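Local coordinates for mandelate racemase/muconate lactonizing enzyme-like protein (Roseovarius sp. TM1035, PDB 3RCY) that probably acts as a magnesium-dependent enzyme of the enolase superfamily, abstracting a proton from beside a substrate carboxylate, though its exact substrate is not established, at residues D57-H62 against S96-A101; N70-F75 against M294-A299; R77-S80 against R86-L89. All coordinates share one frame; numbering follows the deposited sequence.

Contact 1: residues D57-H62 against S96-A101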
loop_
_atom_site.group_PDB
_atom_site.type_symbol
_atom_site.label_atom_id
_atom_site.label_comp_id
_atom_site.label_asym_id
_atom_site.label_seq_id
_atom_site.Cartn_x
_atom_site.Cartn_y
_atom_site.Cartn_z
ATOM N N ASP A 57 41.600 16.590 8.305
ATOM C CA ASP A 57 40.774 16.560 9.517
ATOM C C ASP A 57 40.262 15.149 9.811
ATOM O O ASP A 57 40.482 14.620 10.901
ATOM C CB ASP A 57 39.593 17.530 9.395
ATOM C CG ASP A 57 38.782 17.630 10.676
ATOM O OD1 ASP A 57 38.121 16.640 11.051
ATOM O OD2 ASP A 57 38.792 18.707 11.308
ATOM N N VAL A 58 39.576 14.558 8.833
ATOM C CA VAL A 58 39.033 13.202 8.957
ATOM C C VAL A 58 40.112 12.199 9.390
ATOM O O VAL A 58 39.914 11.415 10.333
ATOM C CB VAL A 58 38.373 12.749 7.620
ATOM C CG1 VAL A 58 38.038 11.251 7.652
ATOM C CG2 VAL A 58 37.101 13.584 7.346
ATOM N N PHE A 59 41.247 12.213 8.691
ATOM C CA PHE A 59 42.344 11.321 9.041
ATOM C C PHE A 59 42.868 11.559 10.458
ATOM O O PHE A 59 42.966 10.618 11.240
ATOM C CB PHE A 59 43.494 11.402 8.032
ATOM C CG PHE A 59 44.676 10.543 8.404
ATOM C CD1 PHE A 59 44.622 9.159 8.249
ATOM C CD2 PHE A 59 45.836 11.116 8.927
ATOM C CE1 PHE A 59 45.710 8.352 8.597
ATOM C CE2 PHE A 59 46.933 10.316 9.281
ATOM C CZ PHE A 59 46.860 8.926 9.109
ATOM N N ALA A 60 43.190 12.810 10.792
ATOM C CA ALA A 60 43.791 13.105 12.101
ATOM C C ALA A 60 42.826 12.784 13.240
ATOM O O ALA A 60 43.231 12.266 14.275
ATOM C CB ALA A 60 44.266 14.570 12.185
ATOM N N ARG A 61 41.546 13.080 13.026
ATOM C CA ARG A 61 40.530 12.962 14.070
ATOM C C ARG A 61 40.093 11.513 14.315
ATOM O O ARG A 61 39.891 11.106 15.466
ATOM C CB ARG A 61 39.316 13.840 13.720
ATOM C CG ARG A 61 38.368 14.123 14.889
ATOM C CD ARG A 61 37.271 15.125 14.502
ATOM N NE ARG A 61 37.817 16.403 14.028
ATOM C CZ ARG A 61 38.261 17.384 14.811
ATOM N NH1 ARG A 61 38.234 17.270 16.135
ATOM N NH2 ARG A 61 38.736 18.493 14.260
ATOM N N HIS A 62 39.950 10.735 13.243
ATOM C CA HIS A 62 39.285 9.424 13.346
ATOM C C HIS A 62 40.145 8.222 12.987
ATOM O O HIS A 62 39.773 7.093 13.290
ATOM C CB HIS A 62 38.001 9.401 12.498
ATOM C CG HIS A 62 37.042 10.503 12.831
ATOM N ND1 HIS A 62 36.480 10.646 14.079
ATOM C CD2 HIS A 62 36.558 11.522 12.081
ATOM C CE1 HIS A 62 35.689 11.703 14.087
ATOM N NE2 HIS A 62 35.719 12.254 12.886
ATOM N N SER A 96 36.345 7.729 2.307
ATOM C CA SER A 96 36.368 6.627 1.326
ATOM C C SER A 96 37.755 6.389 0.723
ATOM O O SER A 96 38.217 5.244 0.628
ATOM C CB SER A 96 35.360 6.877 0.201
ATOM O OG SER A 96 34.045 7.049 0.699
ATOM N N GLY A 97 38.408 7.473 0.307
ATOM C CA GLY A 97 39.760 7.403 -0.225
ATOM C C GLY A 97 40.743 6.850 0.787
ATOM O O GLY A 97 41.593 6.033 0.446
ATOM N N LEU A 98 40.606 7.289 2.036
ATOM C CA LEU A 98 41.466 6.827 3.127
ATOM C C LEU A 98 41.220 5.338 3.428
ATOM O O LEU A 98 42.161 4.590 3.718
ATOM C CB LEU A 98 41.233 7.683 4.374
ATOM C CG LEU A 98 41.515 9.191 4.213
ATOM C CD1 LEU A 98 40.884 10.014 5.340
ATOM C CD2 LEU A 98 43.014 9.465 4.122
ATOM N N GLU A 99 39.956 4.921 3.343
ATOM C CA GLU A 99 39.573 3.516 3.566
ATOM C C GLU A 99 40.163 2.597 2.485
ATOM O O GLU A 99 40.623 1.486 2.777
ATOM C CB GLU A 99 38.039 3.384 3.644
ATOM C CG GLU A 99 37.524 2.012 4.092
ATOM C CD GLU A 99 37.086 1.089 2.950
ATOM O OE1 GLU A 99 37.511 1.299 1.786
ATOM O OE2 GLU A 99 36.328 0.111 3.229
ATOM N N ILE A 100 40.155 3.066 1.239
ATOM C CA ILE A 100 40.762 2.312 0.137
ATOM C C ILE A 100 42.269 2.113 0.377
ATOM O O ILE A 100 42.799 1.018 0.149
ATOM C CB ILE A 100 40.487 2.973 -1.241
ATOM C CG1 ILE A 100 38.997 2.849 -1.600
ATOM C CG2 ILE A 100 41.350 2.331 -2.342
ATOM C CD1 ILE A 100 38.508 3.853 -2.670
ATOM N N ALA A 101 42.948 3.163 0.855
ATOM C CA ALA A 101 44.365 3.064 1.233
ATOM C C ALA A 101 44.587 2.052 2.363
ATOM O O ALA A 101 45.605 1.357 2.382
ATOM C CB ALA A 101 44.919 4.442 1.625
#
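Leu98 reaches across from its helix to meet Val58 and Phe59, and one methyl, CD1, serves both. Just before this pair, Asp57 packs on Val46 of a second subunit and is held side-on by Arg61 one turn later: NE of Arg61 donates to OD1 of Asp57 at 3.0 Å and NH2 to OD2 almost straight, at 178°. Both carboxylate oxygens are met on their syn sides, and OD2 also accepts from Gly47 N of the second subunit. Val58 follows, its CB directed at the partner helix; CG1, anti to the backbone N (chi1 169°), is the branch on the Leu98 side, 3.9 Å from Leu98 CD1. These residues belong to the N-terminal capping domain of the enolase superfamily, where helices 48-63 and 89-110 pack over a three-stranded antiparallel sheet. The Phe59 side chain rests on that sheet, touching Leu4, Leu7 and Leu29. Its CB lies 4.0 Å from Leu98 CD1, while Leu98 CD2 approaches the ring obliquely. A branched leucine suits this place because its fork lets CD1 meet Val58 and Phe59 CB while CD2 lies by the Phe59 ring, and apolar side chains of the sheet, Leu7, Val27 and Leu29, adjoin it. Beyond Arg61, whose NH1 bonds to Thr383 O of the second subunit, the NE2 of His62 is hydrogen-bonded to Ser81 OG.

Contact 2: residues N70-F75 against M294-A299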
loop_
_atom_site.group_PDB
_atom_site.type_symbol
_atom_site.label_atom_id
_atom_site.label_comp_id
_atom_site.label_asym_id
_atom_site.label_seq_id
_atom_site.Cartn_x
_atom_site.Cartn_y
_atom_site.Cartn_z
ATOM N N ASN A 70 40.512 -2.015 11.594
ATOM C CA ASN A 70 39.277 -1.559 12.237
ATOM C C ASN A 70 38.425 -0.674 11.338
ATOM O O ASN A 70 38.160 0.494 11.644
ATOM C CB ASN A 70 39.573 -0.916 13.595
ATOM C CG ASN A 70 40.120 -1.924 14.600
ATOM O OD1 ASN A 70 39.879 -3.123 14.477
ATOM N ND2 ASN A 70 40.866 -1.442 15.587
ATOM N N ILE A 71 38.009 -1.267 10.222
ATOM C CA ILE A 71 37.291 -0.580 9.144
ATOM C C ILE A 71 35.852 -0.217 9.548
ATOM O O ILE A 71 35.363 0.870 9.205
ATOM C CB ILE A 71 37.300 -1.455 7.847
ATOM C CG1 ILE A 71 38.741 -1.747 7.387
ATOM C CG2 ILE A 71 36.476 -0.826 6.720
ATOM C CD1 ILE A 71 39.450 -0.597 6.700
ATOM N N GLU A 72 35.180 -1.117 10.270
ATOM C CA GLU A 72 33.828 -0.854 10.764
ATOM C C GLU A 72 33.847 0.345 11.706
ATOM O O GLU A 72 33.017 1.252 11.600
ATOM C CB GLU A 72 33.251 -2.069 11.518
ATOM C CG GLU A 72 32.983 -3.302 10.681
ATOM C CD GLU A 72 31.561 -3.367 10.112
ATOM O OE1 GLU A 72 30.743 -2.447 10.361
ATOM O OE2 GLU A 72 31.269 -4.347 9.405
ATOM N N LEU A 73 34.805 0.325 12.631
ATOM C CA LEU A 73 34.935 1.357 13.653
ATOM C C LEU A 73 35.248 2.716 13.032
ATOM O O LEU A 73 34.620 3.718 13.373
ATOM C CB LEU A 73 36.010 0.974 14.677
ATOM C CG LEU A 73 36.280 1.990 15.807
ATOM C CD1 LEU A 73 35.027 2.302 16.622
ATOM C CD2 LEU A 73 37.393 1.495 16.721
ATOM N N MET A 74 36.213 2.744 12.122
ATOM C CA MET A 74 36.611 4.005 11.500
ATOM C C MET A 74 35.472 4.602 10.677
ATOM O O MET A 74 35.258 5.814 10.717
ATOM C CB MET A 74 37.896 3.854 10.681
ATOM C CG MET A 74 39.111 3.607 11.578
ATOM S SD MET A 74 40.676 3.718 10.710
ATOM C CE MET A 74 40.709 2.114 9.913
ATOM N N PHE A 75 34.716 3.755 9.975
ATOM C CA PHE A 75 33.514 4.238 9.306
ATOM C C PHE A 75 32.533 4.882 10.298
ATOM O O PHE A 75 32.092 6.016 10.079
ATOM C CB PHE A 75 32.812 3.161 8.466
ATOM C CG PHE A 75 31.534 3.654 7.823
ATOM C CD1 PHE A 75 31.568 4.324 6.601
ATOM C CD2 PHE A 75 30.305 3.486 8.466
ATOM C CE1 PHE A 75 30.387 4.811 6.020
ATOM C CE2 PHE A 75 29.131 3.960 7.900
ATOM C CZ PHE A 75 29.168 4.621 6.674
ATOM N N MET A 294 30.664 -0.646 0.570
ATOM C CA MET A 294 30.074 -1.101 -0.687
ATOM C C MET A 294 29.852 -2.616 -0.767
ATOM O O MET A 294 28.969 -3.060 -1.500
ATOM C CB MET A 294 30.850 -0.564 -1.898
ATOM C CG MET A 294 30.628 0.947 -2.129
ATOM S SD MET A 294 28.875 1.407 -2.148
ATOM C CE MET A 294 28.588 1.940 -0.464
ATOM N N LYS A 295 30.629 -3.397 -0.007
ATOM C CA LYS A 295 30.338 -4.830 0.173
ATOM C C LYS A 295 28.989 -5.031 0.870
ATOM O O LYS A 295 28.213 -5.931 0.523
ATOM C CB LYS A 295 31.463 -5.550 0.944
ATOM C CG LYS A 295 32.729 -5.855 0.118
ATOM C CD LYS A 295 32.530 -7.014 -0.889
ATOM C CE LYS A 295 32.440 -8.385 -0.216
ATOM N NZ LYS A 295 32.490 -9.500 -1.230
ATOM N N LYS A 296 28.710 -4.185 1.854
ATOM C CA LYS A 296 27.415 -4.193 2.522
ATOM C C LYS A 296 26.299 -3.912 1.519
ATOM O O LYS A 296 25.282 -4.616 1.498
ATOM C CB LYS A 296 27.396 -3.181 3.678
ATOM C CG LYS A 296 28.374 -3.519 4.817
ATOM C CD LYS A 296 28.160 -2.613 6.036
ATOM C CE LYS A 296 29.007 -3.060 7.235
ATOM N NZ LYS A 296 28.971 -2.046 8.358
ATOM N N VAL A 297 26.503 -2.911 0.661
ATOM C CA VAL A 297 25.518 -2.566 -0.373
ATOM C C VAL A 297 25.343 -3.686 -1.396
ATOM O O VAL A 297 24.215 -3.987 -1.795
ATOM C CB VAL A 297 25.845 -1.202 -1.052
ATOM C CG1 VAL A 297 24.929 -0.942 -2.240
ATOM C CG2 VAL A 297 25.707 -0.087 -0.042
ATOM N N ALA A 298 26.449 -4.306 -1.806
ATOM C CA ALA A 298 26.394 -5.445 -2.733
ATOM C C ALA A 298 25.515 -6.578 -2.201
ATOM O O ALA A 298 24.747 -7.170 -2.963
ATOM C CB ALA A 298 27.810 -5.968 -3.056
ATOM N N ALA A 299 25.629 -6.874 -0.904
ATOM C CA ALA A 299 24.810 -7.917 -0.268
ATOM C C ALA A 299 23.331 -7.539 -0.257
ATOM O O ALA A 299 22.466 -8.396 -0.468
ATOM C CB ALA A 299 25.295 -8.197 1.143
#
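The seam between the capping domain and the barrel domain, a recurring feature of the enolase superfamily, is crossed here by a single salt bridge from Glu72 to Lys296. Glu72 lies in the first turn of helix 71-80 of the cap, and Lys296 on helix 290-302 of the modified TIM barrel. The backbones stay well apart, the nearest CA atoms, Glu72 and Lys296, being 11.0 Å from each other, a distance that two long side chains can span. Lysine fits the gap: its chain, extended beyond CG, brings NZ to the Glu72 carboxylate. Glutamate, by contrast, folds at chi2 (-92°), which swings its carboxylate round to the lysine although its CB does not aim that way. On the cap side, the ring of Phe75, about one turn further on, meets that of Tyr79. The two carboxylate oxygens have different tasks. OE2 accepts from Trp292 NE1, a turn before Lys296, and forms a salt bridge with Lys295 of a third subunit; OE1 serves Lys296, whose NZ also forms a salt bridge with Glu302 of that same subunit. Such alternating charges probably keep the glutamate ionised within its buried setting. Lys296 NZ lies 2.7 Å from Glu72 OE1, on the syn side of this oxygen and 28° out of the carboxylate plane.

Contact 3: residues R77-S80 against R86-L89. With RIB (alpha-D-ribofuranose), chain L.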
loop_
_atom_site.group_PDB
_atom_site.type_symbol
_atom_site.label_atom_id
_atom_site.label_comp_id
_atom_site.label_asym_id
_atom_site.label_seq_id
_atom_site.Cartn_x
_atom_site.Cartn_y
_atom_site.Cartn_z
ATOM N N ARG A 77 33.042 6.202 13.224
ATOM C CA ARG A 77 33.602 7.447 13.739
ATOM C C ARG A 77 33.358 8.612 12.785
ATOM O O ARG A 77 32.882 9.657 13.204
ATOM C CB ARG A 77 35.104 7.307 13.973
ATOM C CG ARG A 77 35.495 6.528 15.199
ATOM C CD ARG A 77 37.009 6.411 15.244
ATOM N NE ARG A 77 37.484 5.700 16.421
ATOM C CZ ARG A 77 38.683 5.122 16.518
ATOM N NH1 ARG A 77 39.534 5.151 15.495
ATOM N NH2 ARG A 77 39.022 4.492 17.636
ATOM N N VAL A 78 33.696 8.429 11.509
ATOM C CA VAL A 78 33.559 9.508 10.525
ATOM C C VAL A 78 32.080 9.782 10.232
ATOM O O VAL A 78 31.653 10.932 10.185
ATOM C CB VAL A 78 34.328 9.210 9.203
ATOM C CG1 VAL A 78 34.202 10.375 8.236
ATOM C CG2 VAL A 78 35.797 8.933 9.500
ATOM N N TYR A 79 31.308 8.712 10.069
ATOM C CA TYR A 79 29.869 8.802 9.822
ATOM C C TYR A 79 29.135 9.567 10.920
ATOM O O TYR A 79 28.176 10.298 10.635
ATOM C CB TYR A 79 29.284 7.394 9.693
ATOM C CG TYR A 79 27.839 7.324 9.257
ATOM C CD1 TYR A 79 27.467 7.648 7.954
ATOM C CD2 TYR A 79 26.851 6.881 10.135
ATOM C CE1 TYR A 79 26.143 7.568 7.538
ATOM C CE2 TYR A 79 25.517 6.786 9.726
ATOM C CZ TYR A 79 25.182 7.130 8.422
ATOM O OH TYR A 79 23.880 7.032 7.999
ATOM N N SER A 80 29.604 9.408 12.161
ATOM C CA SER A 80 28.979 10.015 13.333
ATOM C C SER A 80 29.584 11.365 13.723
ATOM O O SER A 80 29.064 12.054 14.623
ATOM C CB SER A 80 29.093 9.062 14.533
ATOM O OG SER A 80 28.557 7.782 14.221
ATOM N N ARG A 86 24.462 10.730 9.860
ATOM C CA ARG A 86 23.760 10.575 8.588
ATOM C C ARG A 86 24.782 10.940 7.501
ATOM O O ARG A 86 25.798 11.576 7.801
ATOM C CB ARG A 86 22.473 11.427 8.523
ATOM C CG ARG A 86 22.533 12.791 9.226
ATOM C CD ARG A 86 23.412 13.826 8.492
ATOM N NE ARG A 86 23.313 13.730 7.034
ATOM C CZ ARG A 86 22.310 14.212 6.303
ATOM N NH1 ARG A 86 21.290 14.850 6.873
ATOM N NH2 ARG A 86 22.326 14.052 4.986
ATOM N N PRO A 87 24.542 10.520 6.247
ATOM C CA PRO A 87 25.589 10.687 5.245
ATOM C C PRO A 87 25.999 12.147 5.020
ATOM O O PRO A 87 25.150 12.984 4.741
ATOM C CB PRO A 87 24.955 10.105 3.970
ATOM C CG PRO A 87 23.901 9.174 4.456
ATOM C CD PRO A 87 23.353 9.845 5.688
ATOM N N ASP A 88 27.293 12.430 5.165
ATOM C CA ASP A 88 27.863 13.725 4.786
ATOM C C ASP A 88 28.661 13.507 3.510
ATOM O O ASP A 88 29.723 12.893 3.540
ATOM C CB ASP A 88 28.766 14.279 5.900
ATOM C CG ASP A 88 29.338 15.666 5.573
ATOM O OD1 ASP A 88 29.775 15.903 4.430
ATOM O OD2 ASP A 88 29.364 16.528 6.475
ATOM N N LEU A 89 28.154 14.020 2.390
ATOM C CA LEU A 89 28.755 13.756 1.079
ATOM C C LEU A 89 30.258 14.082 1.040
ATOM O O LEU A 89 31.060 13.316 0.499
ATOM C CB LEU A 89 28.000 14.517 -0.011
ATOM C CG LEU A 89 28.390 14.209 -1.460
ATOM C CD1 LEU A 89 27.979 12.783 -1.856
ATOM C CD2 LEU A 89 27.763 15.231 -2.381
HETATM O O5 RIB L . 19.738 7.891 4.525
HETATM C C5 RIB L . 18.712 8.421 3.679
HETATM C C4 RIB L . 18.712 9.931 3.827
HETATM O O4 RIB L . 17.526 10.335 4.509
HETATM C C3 RIB L . 19.897 10.368 4.666
HETATM O O3 RIB L . 20.788 11.156 3.855
HETATM C C2 RIB L . 19.302 11.102 5.859
HETATM O O2 RIB L . 19.867 12.398 6.016
HETATM C C1 RIB L . 17.818 11.248 5.566
HETATM O O1 RIB L . 16.997 10.967 6.716
HETATM O O HOH W 1 28.535 11.101 7.350
#
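Tyr79, in the last turn of helix 71-80, lays its ring against Arg86 and Pro87 of the loop leading to helix 89-110, a capping-domain loop that lines a pocket holding alpha-D-ribofuranose. From CB, CG leaves anti to the backbone N (chi1 -172°), which puts the ring against the backbone of Arg86 and Pro87. CE2 passes 4.1 Å from Arg86 N, which sits over one ring face, toward the rim. Across the ring, CE1 comes to 3.6 Å from Pro87 N, obliquely. CZ rests near Arg86 CA, and at the tip OH lies 3.6 Å from Arg86 CA and 3.7 Å from Pro87 CD. Tyrosine suits this place because its flat ring fits the loop backbone while its hydroxyl reaches Asp241 OD2 of the second subunit in a hydrogen bond. Pro87, rigid and apolar, sets its CD 3.4 Å from ribose O3. Arg86 curls back through bends at chi2 and chi3, and its NE and NH2 both donate to Pro87 O; NE approaches from above the carbonyl plane, NH2 tilted only 16° from it. That double grip fixes the guanidinium plane, whose NH2 also forms a salt bridge with Glu268 of the second subunit. A water accepts from Asp88 N (2.8 Å) and lies within hydrogen-bonding distance of Arg86 O, with a weak, long contact to Tyr79 O. Over one face of the guanidinium stands ribose O2, 3.0 Å from Arg86 NH1.

How the contacts relate
From the N terminus the chain first lays down segment 57-62 on helix 48-63, then turns into helix 71-80, which supplies one side of both contact 2 and contact 3. Contact 3 closes the shortest loop, joining the end of that helix to the loop just after it, and lies nested inside the loops closed by contacts 1 and 2. Helix 89-110 then returns to close contact 1. Contacts 1 and 2 cross, since 70-75 waits until 294-299, far along the barrel, for its partner. Contacts 1 and 3 thus stay within the cap, packing against each other through Val58 and Val78, whereas contact 2 fastens cap to barrel.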